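Local atomic coordinates of mycobacterial cidal antitoxin MbcA (Mycobacterium tuberculosis, PDB entry 6FKG), a protein that acts as the antitoxin of a type II toxin-antitoxin pair, neutralizing its cognate toxin MbcT by blocking access to the toxin active site. Residues E24-I29 and Q53-L58; A66-R71 and A108-V113; W77-N82 and K89-V94. One frame throughout, in Å; residues are numbered along the deposited sequence.

Contact 1 of 3, residues E24-I29 and Q53-L58; sequences EEVGDI and QRLIEL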
loop_
_atom_site.group_PDB
_atom_site.type_symbol
_atom_site.label_atom_id
_atom_site.label_comp_id
_atom_site.label_asym_id
_atom_site.label_seq_id
_atom_site.Cartn_x
_atom_site.Cartn_y
_atom_site.Cartn_z
ATOM N N GLU C 24 0.431 -17.835 -30.043
ATOM C CA GLU C 24 1.333 -16.763 -29.640
ATOM C C GLU C 24 0.545 -15.604 -29.054
ATOM O O GLU C 24 0.955 -15.025 -28.044
ATOM C CB GLU C 24 2.188 -16.267 -30.803
ATOM C CG GLU C 24 3.218 -17.277 -31.281
ATOM C CD GLU C 24 2.558 -18.427 -32.014
ATOM O OE1 GLU C 24 1.491 -18.182 -32.613
ATOM O OE2 GLU C 24 3.066 -19.564 -31.957
ATOM N N GLU C 25 -0.581 -15.264 -29.679
ATOM C CA GLU C 25 -1.437 -14.197 -29.153
ATOM C C GLU C 25 -1.992 -14.582 -27.799
ATOM O O GLU C 25 -1.988 -13.781 -26.871
ATOM C CB GLU C 25 -2.592 -13.881 -30.102
ATOM C CG GLU C 25 -2.168 -13.035 -31.294
ATOM C CD GLU C 25 -3.156 -13.128 -32.448
ATOM O OE1 GLU C 25 -4.010 -14.044 -32.435
ATOM O OE2 GLU C 25 -3.074 -12.286 -33.365
ATOM N N VAL C 26 -2.478 -15.811 -27.691
ATOM C CA VAL C 26 -3.017 -16.273 -26.416
ATOM C C VAL C 26 -1.926 -16.287 -25.360
ATOM O O VAL C 26 -2.136 -15.816 -24.252
ATOM C CB VAL C 26 -3.641 -17.667 -26.514
ATOM C CG1 VAL C 26 -4.193 -18.079 -25.150
ATOM C CG2 VAL C 26 -4.767 -17.665 -27.553
ATOM N N GLY C 27 -0.769 -16.841 -25.707
ATOM C CA GLY C 27 0.366 -16.859 -24.806
ATOM C C GLY C 27 0.705 -15.495 -24.228
ATOM O O GLY C 27 0.977 -15.366 -23.039
ATOM N N ASP C 28 0.680 -14.468 -25.070
ATOM C CA ASP C 28 0.953 -13.114 -24.605
ATOM C C ASP C 28 -0.106 -12.602 -23.643
ATOM O O ASP C 28 0.202 -11.823 -22.751
ATOM C CB ASP C 28 1.086 -12.159 -25.797
ATOM C CG ASP C 28 2.365 -12.402 -26.592
ATOM O OD1 ASP C 28 3.330 -12.953 -26.013
ATOM O OD2 ASP C 28 2.407 -12.047 -27.792
ATOM N N ILE C 29 -1.352 -13.049 -23.809
ATOM C CA ILE C 29 -2.433 -12.593 -22.938
ATOM C C ILE C 29 -2.406 -13.334 -21.591
ATOM O O ILE C 29 -2.722 -12.753 -20.551
ATOM C CB ILE C 29 -3.817 -12.778 -23.616
ATOM C CG1 ILE C 29 -3.951 -11.844 -24.825
ATOM C CG2 ILE C 29 -4.967 -12.557 -22.617
ATOM C CD1 ILE C 29 -5.080 -12.235 -25.778
ATOM N N GLN C 53 -6.466 -18.564 -14.792
ATOM C CA GLN C 53 -7.488 -17.547 -14.588
ATOM C C GLN C 53 -7.608 -16.643 -15.819
ATOM O O GLN C 53 -8.712 -16.323 -16.258
ATOM C CB GLN C 53 -7.172 -16.708 -13.345
ATOM C CG GLN C 53 -8.235 -15.655 -13.032
ATOM C CD GLN C 53 -7.751 -14.583 -12.053
ATOM O OE1 GLN C 53 -7.013 -14.871 -11.109
ATOM N NE2 GLN C 53 -8.167 -13.336 -12.284
ATOM N N ARG C 54 -6.472 -16.254 -16.393
ATOM C CA ARG C 54 -6.500 -15.392 -17.577
ATOM C C ARG C 54 -7.046 -16.121 -18.808
ATOM O O ARG C 54 -7.735 -15.512 -19.621
ATOM C CB ARG C 54 -5.106 -14.842 -17.887
ATOM C CG ARG C 54 -4.609 -13.814 -16.894
ATOM C CD ARG C 54 -5.344 -12.482 -17.025
ATOM N NE ARG C 54 -4.770 -11.541 -16.072
ATOM C CZ ARG C 54 -5.203 -11.378 -14.826
ATOM N NH1 ARG C 54 -6.256 -12.063 -14.382
ATOM N NH2 ARG C 54 -4.586 -10.518 -14.027
ATOM N N LEU C 55 -6.734 -17.407 -18.954
ATOM C CA LEU C 55 -7.279 -18.193 -20.061
ATOM C C LEU C 55 -8.803 -18.226 -19.999
ATOM O O LEU C 55 -9.494 -18.084 -21.015
ATOM C CB LEU C 55 -6.738 -19.626 -20.044
ATOM C CG LEU C 55 -5.547 -20.038 -20.903
ATOM C CD1 LEU C 55 -5.300 -21.514 -20.694
ATOM C CD2 LEU C 55 -5.787 -19.737 -22.375
ATOM N N ILE C 56 -9.338 -18.405 -18.795
ATOM C CA ILE C 56 -10.780 -18.453 -18.641
ATOM C C ILE C 56 -11.389 -17.090 -18.929
ATOM O O ILE C 56 -12.425 -16.986 -19.600
ATOM C CB ILE C 56 -11.172 -18.922 -17.235
ATOM C CG1 ILE C 56 -10.723 -20.370 -17.054
ATOM C CG2 ILE C 56 -12.671 -18.770 -17.022
ATOM C CD1 ILE C 56 -10.689 -20.824 -15.605
ATOM N N GLU C 57 -10.737 -16.036 -18.448
ATOM C CA GLU C 57 -11.240 -14.691 -18.690
ATOM C C GLU C 57 -11.234 -14.370 -20.191
ATOM O O GLU C 57 -12.161 -13.757 -20.717
ATOM C CB GLU C 57 -10.419 -13.680 -17.901
ATOM C CG GLU C 57 -10.672 -13.819 -16.391
ATOM C CD GLU C 57 -9.618 -13.146 -15.539
ATOM O OE1 GLU C 57 -8.652 -12.594 -16.097
ATOM O OE2 GLU C 57 -9.753 -13.166 -14.298
ATOM N N LEU C 58 -10.195 -14.812 -20.875
ATOM C CA LEU C 58 -10.121 -14.629 -22.329
ATOM C C LEU C 58 -11.245 -15.383 -23.046
ATOM O O LEU C 58 -11.842 -14.868 -23.998
ATOM C CB LEU C 58 -8.763 -15.090 -22.840
ATOM C CG LEU C 58 -8.551 -15.011 -24.350
ATOM C CD1 LEU C 58 -8.761 -13.576 -24.877
ATOM C CD2 LEU C 58 -7.146 -15.535 -24.701
#

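Contact 2 of 3, residues A66-R71 and A108-V113; sequences AEVLPR and AMAEGV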
loop_
_atom_site.group_PDB
_atom_site.type_symbol
_atom_site.label_atom_id
_atom_site.label_comp_id
_atom_site.label_asym_id
_atom_site.label_seq_id
_atom_site.Cartn_x
_atom_site.Cartn_y
_atom_site.Cartn_z
ATOM N N ALA C 66 -18.564 -12.559 -29.662
ATOM C CA ALA C 66 -19.221 -13.157 -30.833
ATOM C C ALA C 66 -20.649 -12.648 -30.996
ATOM O O ALA C 66 -21.224 -12.699 -32.083
ATOM C CB ALA C 66 -19.205 -14.698 -30.736
ATOM N N GLU C 67 -21.236 -12.149 -29.915
ATOM C CA GLU C 67 -22.580 -11.602 -30.004
ATOM C C GLU C 67 -22.639 -10.305 -30.822
ATOM O O GLU C 67 -23.689 -9.943 -31.337
ATOM C CB GLU C 67 -23.154 -11.349 -28.601
ATOM C CG GLU C 67 -24.662 -11.074 -28.627
ATOM C CD GLU C 67 -25.254 -10.730 -27.255
ATOM O OE1 GLU C 67 -24.483 -10.626 -26.275
ATOM O OE2 GLU C 67 -26.500 -10.569 -27.166
ATOM N N VAL C 68 -21.520 -9.594 -30.938
ATOM C CA VAL C 68 -21.588 -8.228 -31.456
ATOM C C VAL C 68 -20.695 -8.010 -32.675
ATOM O O VAL C 68 -20.868 -7.027 -33.385
ATOM C CB VAL C 68 -21.226 -7.183 -30.364
ATOM C CG1 VAL C 68 -22.228 -7.250 -29.216
ATOM C CG2 VAL C 68 -19.814 -7.405 -29.809
ATOM N N LEU C 69 -19.741 -8.906 -32.920
ATOM C CA LEU C 69 -18.912 -8.801 -34.137
ATOM C C LEU C 69 -18.669 -10.146 -34.784
ATOM O O LEU C 69 -18.436 -11.129 -34.095
ATOM C CB LEU C 69 -17.556 -8.177 -33.836
ATOM C CG LEU C 69 -17.520 -6.705 -33.463
ATOM C CD1 LEU C 69 -16.105 -6.384 -33.009
ATOM C CD2 LEU C 69 -17.958 -5.835 -34.656
ATOM N N PRO C 70 -18.674 -10.186 -36.122
ATOM C CA PRO C 70 -18.335 -11.459 -36.754
ATOM C C PRO C 70 -16.852 -11.777 -36.531
ATOM O O PRO C 70 -16.078 -10.886 -36.175
ATOM C CB PRO C 70 -18.652 -11.209 -38.240
ATOM C CG PRO C 70 -18.478 -9.738 -38.411
ATOM C CD PRO C 70 -18.928 -9.116 -37.105
ATOM N N ARG C 71 -16.485 -13.036 -36.743
ATOM C CA ARG C 71 -15.146 -13.561 -36.473
ATOM C C ARG C 71 -13.964 -12.670 -36.881
ATOM O O ARG C 71 -13.141 -12.311 -36.036
ATOM C CB ARG C 71 -14.997 -14.910 -37.174
ATOM C CG ARG C 71 -13.635 -15.552 -37.000
ATOM C CD ARG C 71 -13.460 -16.693 -37.988
ATOM N NE ARG C 71 -12.254 -17.463 -37.704
ATOM C CZ ARG C 71 -11.024 -17.057 -37.998
ATOM N NH1 ARG C 71 -10.829 -15.876 -38.584
ATOM N NH2 ARG C 71 -9.984 -17.829 -37.698
ATOM N N ALA C 108 -22.442 -2.987 -23.713
ATOM C CA ALA C 108 -22.879 -1.697 -24.241
ATOM C C ALA C 108 -23.026 -1.759 -25.765
ATOM O O ALA C 108 -23.981 -1.235 -26.318
ATOM C CB ALA C 108 -21.903 -0.566 -23.824
ATOM N N MET C 109 -22.100 -2.437 -26.429
ATOM C CA MET C 109 -22.190 -2.645 -27.878
ATOM C C MET C 109 -23.462 -3.402 -28.254
ATOM O O MET C 109 -24.181 -3.035 -29.186
ATOM C CB MET C 109 -20.956 -3.400 -28.363
ATOM C CG MET C 109 -19.689 -2.570 -28.230
ATOM S SD MET C 109 -18.220 -3.550 -28.536
ATOM C CE MET C 109 -18.448 -3.915 -30.276
ATOM N N ALA C 110 -23.754 -4.439 -27.488
ATOM C CA ALA C 110 -24.919 -5.268 -27.720
ATOM C C ALA C 110 -26.229 -4.523 -27.445
ATOM O O ALA C 110 -27.294 -4.948 -27.905
ATOM C CB ALA C 110 -24.842 -6.541 -26.845
ATOM N N GLU C 111 -26.167 -3.441 -26.667
ATOM C CA GLU C 111 -27.367 -2.657 -26.384
ATOM C C GLU C 111 -27.449 -1.366 -27.182
ATOM O O GLU C 111 -28.295 -0.514 -26.912
ATOM C CB GLU C 111 -27.460 -2.348 -24.890
ATOM C CG GLU C 111 -27.642 -3.617 -24.102
ATOM C CD GLU C 111 -28.395 -3.418 -22.811
ATOM O OE1 GLU C 111 -28.689 -2.260 -22.456
ATOM O OE2 GLU C 111 -28.701 -4.437 -22.167
ATOM N N GLY C 112 -26.574 -1.224 -28.168
ATOM C CA GLY C 112 -26.631 -0.064 -29.052
ATOM C C GLY C 112 -26.460 1.259 -28.319
ATOM O O GLY C 112 -27.081 2.261 -28.649
ATOM N N VAL C 113 -25.606 1.261 -27.304
ATOM C CA VAL C 113 -25.295 2.490 -26.590
ATOM C C VAL C 113 -24.614 3.485 -27.522
ATOM O O VAL C 113 -23.700 3.102 -28.253
ATOM C CB VAL C 113 -24.389 2.192 -25.376
ATOM C CG1 VAL C 113 -23.948 3.489 -24.711
ATOM C CG2 VAL C 113 -25.132 1.279 -24.384
#

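Contact 3 of 3, residues W77-N82 and K89-V94; sequences WMFSPN and KPADLV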
loop_
_atom_site.group_PDB
_atom_site.type_symbol
_atom_site.label_atom_id
_atom_site.label_comp_id
_atom_site.label_asym_id
_atom_site.label_seq_id
_atom_site.Cartn_x
_atom_site.Cartn_y
_atom_site.Cartn_z
ATOM N N TRP C 77 -10.557 -6.497 -33.629
ATOM C CA TRP C 77 -10.996 -5.672 -32.487
ATOM C C TRP C 77 -10.188 -5.928 -31.214
ATOM O O TRP C 77 -9.884 -4.997 -30.459
ATOM C CB TRP C 77 -12.475 -5.944 -32.219
ATOM C CG TRP C 77 -13.130 -5.110 -31.179
ATOM C CD1 TRP C 77 -13.742 -3.896 -31.363
ATOM C CD2 TRP C 77 -13.320 -5.455 -29.793
ATOM N NE1 TRP C 77 -14.283 -3.459 -30.164
ATOM C CE2 TRP C 77 -14.029 -4.393 -29.191
ATOM C CE3 TRP C 77 -12.928 -6.542 -29.000
ATOM C CZ2 TRP C 77 -14.374 -4.394 -27.834
ATOM C CZ3 TRP C 77 -13.280 -6.545 -27.649
ATOM C CH2 TRP C 77 -13.996 -5.481 -27.086
ATOM N N MET C 78 -9.826 -7.189 -30.986
ATOM C CA MET C 78 -9.057 -7.545 -29.794
ATOM C C MET C 78 -7.723 -6.817 -29.769
ATOM O O MET C 78 -7.225 -6.503 -28.688
ATOM C CB MET C 78 -8.813 -9.059 -29.719
ATOM C CG MET C 78 -10.048 -9.880 -29.445
ATOM S SD MET C 78 -10.666 -9.646 -27.772
ATOM C CE MET C 78 -9.306 -10.285 -26.807
ATOM N N PHE C 79 -7.164 -6.511 -30.948
ATOM C CA PHE C 79 -5.817 -5.937 -30.997
ATOM C C PHE C 79 -5.791 -4.498 -31.494
ATOM O O PHE C 79 -4.730 -3.949 -31.801
ATOM C CB PHE C 79 -4.916 -6.831 -31.858
ATOM C CG PHE C 79 -4.924 -8.259 -31.399
ATOM C CD1 PHE C 79 -4.252 -8.623 -30.243
ATOM C CD2 PHE C 79 -5.654 -9.223 -32.082
ATOM C CE1 PHE C 79 -4.289 -9.924 -29.786
ATOM C CE2 PHE C 79 -5.690 -10.528 -31.636
ATOM C CZ PHE C 79 -5.010 -10.882 -30.486
ATOM N N SER C 80 -6.963 -3.877 -31.542
ATOM C CA SER C 80 -7.065 -2.500 -31.998
ATOM C C SER C 80 -7.215 -1.566 -30.820
ATOM O O SER C 80 -8.103 -1.764 -29.986
ATOM C CB SER C 80 -8.250 -2.327 -32.942
ATOM O OG SER C 80 -8.117 -3.153 -34.086
ATOM N N PRO C 81 -6.352 -0.542 -30.751
ATOM C CA PRO C 81 -6.527 0.532 -29.773
ATOM C C PRO C 81 -7.937 1.072 -29.884
ATOM O O PRO C 81 -8.395 1.425 -30.966
ATOM C CB PRO C 81 -5.484 1.573 -30.191
ATOM C CG PRO C 81 -4.414 0.763 -30.870
ATOM C CD PRO C 81 -5.170 -0.320 -31.609
ATOM N N ASN C 82 -8.636 1.091 -28.763
ATOM C CA ASN C 82 -10.053 1.403 -28.752
ATOM C C ASN C 82 -10.270 2.690 -27.965
ATOM O O ASN C 82 -9.947 2.750 -26.771
ATOM C CB ASN C 82 -10.830 0.227 -28.137
ATOM C CG ASN C 82 -12.327 0.322 -28.359
ATOM O OD1 ASN C 82 -12.932 1.360 -28.136
ATOM N ND2 ASN C 82 -12.925 -0.770 -28.827
ATOM N N LYS C 89 -5.869 -1.583 -26.131
ATOM C CA LYS C 89 -6.363 -2.774 -26.819
ATOM C C LYS C 89 -7.117 -3.672 -25.842
ATOM O O LYS C 89 -6.615 -3.929 -24.744
ATOM C CB LYS C 89 -5.210 -3.569 -27.429
ATOM C CG LYS C 89 -4.364 -2.820 -28.467
ATOM C CD LYS C 89 -3.112 -3.612 -28.786
ATOM C CE LYS C 89 -2.134 -2.779 -29.603
ATOM N NZ LYS C 89 -0.925 -3.545 -30.005
ATOM N N PRO C 90 -8.304 -4.170 -26.239
ATOM C CA PRO C 90 -9.010 -5.132 -25.368
ATOM C C PRO C 90 -8.139 -6.318 -24.919
ATOM O O PRO C 90 -8.241 -6.740 -23.762
ATOM C CB PRO C 90 -10.170 -5.614 -26.251
ATOM C CG PRO C 90 -10.441 -4.419 -27.175
ATOM C CD PRO C 90 -9.106 -3.783 -27.421
ATOM N N ALA C 91 -7.300 -6.843 -25.810
ATOM C CA ALA C 91 -6.419 -7.957 -25.448
ATOM C C ALA C 91 -5.464 -7.594 -24.307
ATOM O O ALA C 91 -5.168 -8.431 -23.454
ATOM C CB ALA C 91 -5.626 -8.434 -26.667
ATOM N N ASP C 92 -4.983 -6.356 -24.286
ATOM C CA ASP C 92 -4.105 -5.901 -23.219
ATOM C C ASP C 92 -4.888 -5.728 -21.905
ATOM O O ASP C 92 -4.372 -6.035 -20.835
ATOM C CB ASP C 92 -3.403 -4.596 -23.604
ATOM C CG ASP C 92 -2.411 -4.778 -24.763
ATOM O OD1 ASP C 92 -2.026 -5.929 -25.075
ATOM O OD2 ASP C 92 -2.021 -3.761 -25.366
ATOM N N LEU C 93 -6.135 -5.271 -21.976
ATOM C CA LEU C 93 -6.952 -5.233 -20.758
ATOM C C LEU C 93 -7.139 -6.634 -20.191
ATOM O O LEU C 93 -7.057 -6.848 -18.968
ATOM C CB LEU C 93 -8.320 -4.584 -21.020
ATOM C CG LEU C 93 -8.357 -3.073 -20.746
ATOM C CD1 LEU C 93 -7.565 -2.322 -21.812
ATOM C CD2 LEU C 93 -9.795 -2.560 -20.664
ATOM N N VAL C 94 -7.384 -7.598 -21.073
ATOM C CA VAL C 94 -7.596 -8.965 -20.603
ATOM C C VAL C 94 -6.303 -9.460 -19.970
ATOM O O VAL C 94 -6.317 -10.009 -18.869
ATOM C CB VAL C 94 -8.049 -9.913 -21.737
ATOM C CG1 VAL C 94 -8.069 -11.350 -21.254
ATOM C CG2 VAL C 94 -9.446 -9.507 -22.250
#

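Contact 1 of 3, residues E24-I29 and Q53-L58
Helices 23-30 and 52-65 meet through four aliphatic side chains, with no hydrogen bond between residues 24-29 and 53-58. The short axes of these segments approach to 10.1 Å with 121° between their N-to-C directions, a steep crossing that touches over a small patch. At its tight centre CG1 of Val26 sits 3.6 Å from CD2 of Leu55 and 3.9 Å from CD2 of Leu58. That methyl is anti to the backbone N (chi1 -180°), which turns it to the partner helix although the CA-CB bond of Val26 does not aim there. Beside it, Ile29 and Leu58 cross at about a right angle, tip to tip: CD1 of Ile29 lies 4.0 Å from CD1 of Leu58 and equally near its CD2. The fork of Leu58 thus serves both partners, CD2 reaching Val26 and Ile29, CD1 reaching Ile29. Branched aliphatic residues suit a steep crossing, where a few methyls at side-chain ends must bridge the axes. Ile16 of helix 7-19 packs on Val26 and Leu58, and Val94 of helix 90-95 on Ile29 and Leu58.

The looser side lies at Arg54, which offers only CB to the carbonyl oxygen of Ile29, at 4.1 Å. Its chain, bent at chi2 (-72°), carries the guanidinium away to Glu57 on its own helix. There NH1 of Arg54 and OE1 of Glu57 form a salt bridge of 3.0 Å, while NE2 of Gln53 gives OE2 of Glu57 a straighter bond of 2.6 Å; both oxygens use their syn lone pairs. Arg54 NE is taken by the carbonyl oxygen of Arg95. Across the helices cohesion is therefore apolar, and the charges of Arg54 and Glu57 are paired within helix 52-65, where two donors would favour an ionised Glu57.

Contact 2 of 3, residues A66-R71 and A108-V113
Val68, Met109 and Ala110 bury most of the surface here, where the loop after helix 52-65 meets the C-terminal end of helix 99-110. Val68 divides its two methyls between the partners. Its chi1 of -62° puts CG1 anti to the carbonyl carbon and leaves CG2 in the crowded position between backbone N and carbonyl carbon. CG1 lies 3.6 Å from CB of Ala110, whose small side chain lets the loop come close to the helix, and CG2 3.8 Å from CE of Met109. The thioether chain crosses Val68 at about a right angle. Its bend at chi3 (66°) sets the terminal methyl beside Val68 and 4.3 Å from CG of Leu69, a reach suited to a long, flexible residue.

The helix ends in a Schellman motif: Val113 N bonds to Ala108 O and Gly112 N to Met109 O, with Gly112 at positive phi. Glu67 hydrogen-bonds to Gln160 of one MbcT chain and makes a salt bridge with Arg33 of another, whose Ser37 and Gly40 bond the carboxylate of Glu111. The chemistry implies that methyls join loop to helix, while flanking carboxylates and backbone groups, among them Val68 O with Tyr89 of MbcT, face the toxin.

Contact 3 of 3, residues W77-N82 and K89-V94
The indole of Trp77 carries the ring of Pro90 over one face: CG of Pro90 stands 3.6 Å from the centroid of the six-membered ring and 12° off its normal, a CH-pi contact. CB of Pro90 lies 3.5 Å from CZ3 of Trp77, so the pyrrolidine crosses the indole obliquely and overlaps its benzene part. With CG anti to the backbone N (chi1 -175°), the indole is placed beside its own carbonyl, whose oxygen also meets the proline ring. Phe79 has CB of Met78 over one face, displaced toward the rim, while CB of Ala91 approaches obliquely, 3.7 Å from CE1.

One hydrogen bond joins the backbones. Ala91 N gives to Met78 O at 2.9 Å, with an N-H...O angle of 157° and the donor in the carbonyl plane. An amide in the first turn of helix 90-95 is satisfied by the carbonyl of Met78, near the C-terminal end of helix 71-78. Proline suits position 90 because this first turn needs no donor from it, and the small CB of Ala91, 3.2 Å from Met78 O, permits the close approach this hydrogen bond needs. Lys89, at the N-cap position, runs extended past the Phe79 carbonyl, its CD 3.4 Å from Phe79 O.

Within this toxin-binding region Trp77, Ser80 and Asn82 pack on Ala77, Ser78 and Ala76 of an MbcT chain, respectively. Met78, bent at chi2 and chi3, reaches Leu58 and Leu65 of helix 52-65; Trp77 also rests on Val102 and Leu105 of helix 99-110, and Ala91 and Val94 face Ile29 of helix 23-30.

In the fold
From the N terminus, contact 1 comes first, bringing helix 52-65 back onto helix 23-30 across a 23-residue connection that includes helix 34-41. It is complete before the loop of contact 2 opens at residues 66-71. Contact 2 closes only at the end of helix 99-110, and contact 3, a short return from helix 71-78 to helix 90-95, is nested inside it. Contact 3 links the other two: Phe79 packs on the carboxylate of Glu25 and the Val94 carbonyl on CD of Arg54 in contact 1, while Trp77 meets Leu69 and Met109 of contact 2. Contacts 1 and 2 do not touch, their centres lying about 21 Å apart.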